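Local coordinates for Alr1585 protein (PDB 5C2I) that probably uses its haem to reduce hydrogen peroxide while oxidising dyes and similar substrates, as a DyP-type peroxidase, at residues S391-N395 with Q396-M400. The protein carries 1 engineered substitution. Numbering follows the deposited sequence.
Sequences SNIEN and QFNFM. With HEM (protoporphyrin IX containing Fe), chain E; EDO (1,2-ethanediol), chain G.
I393 and N398 meet where the backbone turns from a loop into the helix that starts at F397: I393 O accepts from N398 N at 3.0 Å and takes a weak bond from Q396 N. Before this, N392 and N395 close a turn. N395 N gives its hydrogen to N392 OD1 at 2.9 Å and lies well above the amide carbonyl plane. CG of N392 is anti to the backbone N (chi1 -175°), which carries the amide forward over the turn.

Q396, the residue at the N-cap position, reaches back along the loop. Its CG lies beside its own backbone N (chi1 -65°) and the chain runs extended beyond it. Q396 OE1 thus comes up to the start of the loop and accepts two weak bonds, from S391 N and, at 3.0 Å, from N392 N. A 1,2-ethanediol, probably from the crystallisation liquor, gives Q396 OE1 a third bond at 2.8 Å from its O1. The same O1 accepts from N395 ND2. On the other branch, Q396 NE2 is bonded to the carbonyls of R361 and S236. With an alanine here, those two carbonyls and the N-H groups of S391 and N392 are likely to lose their amide partner.

The CG2 methyl of I393 packs against the N398 amide, 3.5 Å from N398 OD1; that oxygen is hydrogen-bonded to Y455 OH. F399 CB sits on the carbonyl oxygens of E394 and N395, while its ring stacks with H360.

F397 CE1 touches the haem vinyl carbon CBC at 3.5 Å, and M400 SD lies 3.6 Å from CAC of that vinyl. The arrangement is an Asx motif leading into the helix that begins at F397, whose first turn lines the haem pocket in the C-terminal DyP-type peroxidase region.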
loop_
_atom_site.group_PDB
_atom_site.type_symbol
_atom_site.label_atom_id
_atom_site.label_comp_id
_atom_site.label_asym_id
_atom_site.label_seq_id
_atom_site.Cartn_x
_atom_site.Cartn_y
_atom_site.Cartn_z
ATOM N N SER A 391 24.465 -11.973 31.300
ATOM C CA SER A 391 25.534 -12.841 31.747
ATOM C C SER A 391 25.187 -13.600 33.045
ATOM O O SER A 391 25.894 -14.543 33.416
ATOM C CB SER A 391 26.815 -12.051 31.959
ATOM O OG SER A 391 26.631 -11.039 32.930
ATOM N N ASN A 392 24.140 -13.163 33.742
ATOM C CA ASN A 392 23.777 -13.711 35.043
ATOM C C ASN A 392 22.267 -13.596 35.238
ATOM O O ASN A 392 21.743 -12.493 35.494
ATOM C CB ASN A 392 24.537 -12.980 36.169
ATOM C CG ASN A 392 24.300 -13.585 37.546
ATOM O OD1 ASN A 392 23.224 -14.010 37.878
ATOM N ND2 ASN A 392 25.304 -13.556 38.368
ATOM N N ILE A 393 21.570 -14.702 35.107
ATOM C CA ILE A 393 20.106 -14.677 35.169
ATOM C C ILE A 393 19.645 -14.292 36.555
ATOM O O ILE A 393 18.674 -13.517 36.701
ATOM C CB ILE A 393 19.466 -16.044 34.743
ATOM C CG1 ILE A 393 19.805 -16.333 33.269
ATOM C CG2 ILE A 393 17.964 -16.049 34.940
ATOM C CD1 ILE A 393 19.429 -17.738 32.828
ATOM N N GLU A 394 20.300 -14.816 37.573
ATOM C CA GLU A 394 19.925 -14.485 38.942
ATOM C C GLU A 394 19.959 -12.975 39.216
ATOM O O GLU A 394 19.036 -12.419 39.875
ATOM C CB GLU A 394 20.802 -15.226 39.945
ATOM C CG GLU A 394 20.489 -14.975 41.391
ATOM C CD GLU A 394 21.380 -15.866 42.260
ATOM O OE1 GLU A 394 21.110 -17.079 42.326
ATOM O OE2 GLU A 394 22.399 -15.371 42.796
ATOM N N ASN A 395 20.975 -12.324 38.685
ATOM C CA ASN A 395 21.185 -10.905 38.900
ATOM C C ASN A 395 20.507 -9.978 37.874
ATOM O O ASN A 395 20.391 -8.770 38.098
ATOM C CB ASN A 395 22.668 -10.604 38.891
ATOM C CG ASN A 395 22.954 -9.221 39.460
ATOM O OD1 ASN A 395 22.611 -8.944 40.582
ATOM N ND2 ASN A 395 23.555 -8.352 38.662
ATOM N N GLN A 396 20.007 -10.538 36.775
ATOM C CA GLN A 396 19.407 -9.733 35.699
ATOM C C GLN A 396 17.917 -10.070 35.549
ATOM O O GLN A 396 17.149 -9.620 36.379
ATOM C CB GLN A 396 20.280 -9.788 34.416
ATOM C CG GLN A 396 21.623 -9.122 34.743
ATOM C CD GLN A 396 22.714 -9.266 33.692
ATOM O OE1 GLN A 396 23.547 -10.177 33.754
ATOM N NE2 GLN A 396 22.702 -8.383 32.711
ATOM N N PHE A 397 17.487 -10.874 34.581
ATOM C CA PHE A 397 16.053 -11.126 34.461
ATOM C C PHE A 397 15.374 -11.525 35.795
ATOM O O PHE A 397 14.313 -10.983 36.128
ATOM C CB PHE A 397 15.687 -12.155 33.397
ATOM C CG PHE A 397 14.262 -12.553 33.461
ATOM C CD1 PHE A 397 13.283 -11.752 32.887
ATOM C CD2 PHE A 397 13.863 -13.677 34.166
ATOM C CE1 PHE A 397 11.926 -12.086 33.043
ATOM C CE2 PHE A 397 12.538 -14.002 34.297
ATOM C CZ PHE A 397 11.565 -13.202 33.731
ATOM N N ASN A 398 15.883 -12.551 36.482
ATOM C CA ASN A 398 15.182 -13.024 37.679
ATOM C C ASN A 398 15.079 -11.929 38.736
ATOM O O ASN A 398 14.065 -11.834 39.455
ATOM C CB ASN A 398 15.836 -14.265 38.294
ATOM C CG ASN A 398 15.429 -15.562 37.610
ATOM O OD1 ASN A 398 14.917 -15.572 36.495
ATOM N ND2 ASN A 398 15.686 -16.666 38.281
ATOM N N PHE A 399 16.155 -11.160 38.868
ATOM C CA PHE A 399 16.221 -10.027 39.798
ATOM C C PHE A 399 15.175 -8.971 39.446
ATOM O O PHE A 399 14.427 -8.539 40.303
ATOM C CB PHE A 399 17.627 -9.441 39.781
ATOM C CG PHE A 399 17.933 -8.533 40.929
ATOM C CD1 PHE A 399 17.527 -7.196 40.907
ATOM C CD2 PHE A 399 18.688 -8.987 42.011
ATOM C CE1 PHE A 399 17.825 -6.351 41.970
ATOM C CE2 PHE A 399 19.012 -8.133 43.053
ATOM C CZ PHE A 399 18.541 -6.819 43.060
ATOM N N MET A 400 15.099 -8.621 38.161
ATOM C CA MET A 400 14.209 -7.604 37.692
ATOM C C MET A 400 12.745 -8.004 37.974
ATOM O O MET A 400 11.965 -7.192 38.498
ATOM C CB MET A 400 14.450 -7.346 36.224
ATOM C CG MET A 400 13.704 -6.196 35.627
ATOM S SD MET A 400 14.203 -5.913 33.918
ATOM C CE MET A 400 15.791 -5.150 34.190
HETATM C CHA HEM E . 10.297 -1.540 28.555
HETATM C CHB HEM E . 6.115 -3.625 27.363
HETATM C CHC HEM E . 7.473 -7.638 29.704
HETATM C CHD HEM E . 11.521 -5.427 31.081
HETATM C C1A HEM E . 9.028 -1.750 28.042
HETATM C C2A HEM E . 8.262 -0.782 27.327
HETATM C C3A HEM E . 7.093 -1.371 26.995
HETATM C C4A HEM E . 7.146 -2.697 27.478
HETATM C CMA HEM E . 5.953 -0.783 26.207
HETATM C CAA HEM E . 8.664 0.658 26.980
HETATM C CBA HEM E . 9.439 0.889 25.681
HETATM C CGA HEM E . 10.739 0.137 25.748
HETATM O O1A HEM E . 11.762 0.615 26.319
HETATM O O2A HEM E . 10.790 -0.981 25.232
HETATM C C1B HEM E . 6.166 -4.922 27.872
HETATM C C2B HEM E . 5.130 -5.902 27.683
HETATM C C3B HEM E . 5.515 -7.017 28.287
HETATM C C4B HEM E . 6.795 -6.696 28.921
HETATM C CMB HEM E . 3.881 -5.680 26.906
HETATM C CAB HEM E . 4.891 -8.362 28.364
HETATM C CBB HEM E . 4.019 -8.838 27.457
HETATM C C1C HEM E . 8.695 -7.377 30.345
HETATM C C2C HEM E . 9.333 -8.203 31.246
HETATM C C3C HEM E . 10.472 -7.557 31.653
HETATM C C4C HEM E . 10.520 -6.341 30.961
HETATM C CMC HEM E . 8.928 -9.582 31.678
HETATM C CAC HEM E . 11.479 -7.965 32.632
HETATM C CBC HEM E . 11.327 -8.721 33.691
HETATM C C1D HEM E . 11.522 -4.226 30.374
HETATM C C2D HEM E . 12.650 -3.306 30.460
HETATM C C3D HEM E . 12.301 -2.208 29.803
HETATM C C4D HEM E . 10.953 -2.505 29.271
HETATM C CMD HEM E . 13.974 -3.511 31.177
HETATM C CAD HEM E . 13.159 -0.995 29.582
HETATM C CBD HEM E . 13.078 0.025 30.724
HETATM C CGD HEM E . 13.993 1.170 30.436
HETATM O O1D HEM E . 13.487 2.289 30.445
HETATM O O2D HEM E . 15.240 1.018 30.200
HETATM N NA HEM E . 8.302 -2.894 28.195
HETATM N NB HEM E . 7.067 -5.418 28.661
HETATM N NC HEM E . 9.367 -6.194 30.242
HETATM N ND HEM E . 10.492 -3.684 29.720
HETATM FE FE HEM E . 8.821 -4.514 29.236
HETATM C C1 EDO G . 26.203 -9.272 35.971
HETATM O O1 EDO G . 24.848 -9.682 36.192
HETATM C C2 EDO G . 26.444 -7.762 35.948
HETATM O O2 EDO G . 25.630 -7.007 35.054
HETATM O O HOH W 1 9.764 -5.605 27.396
#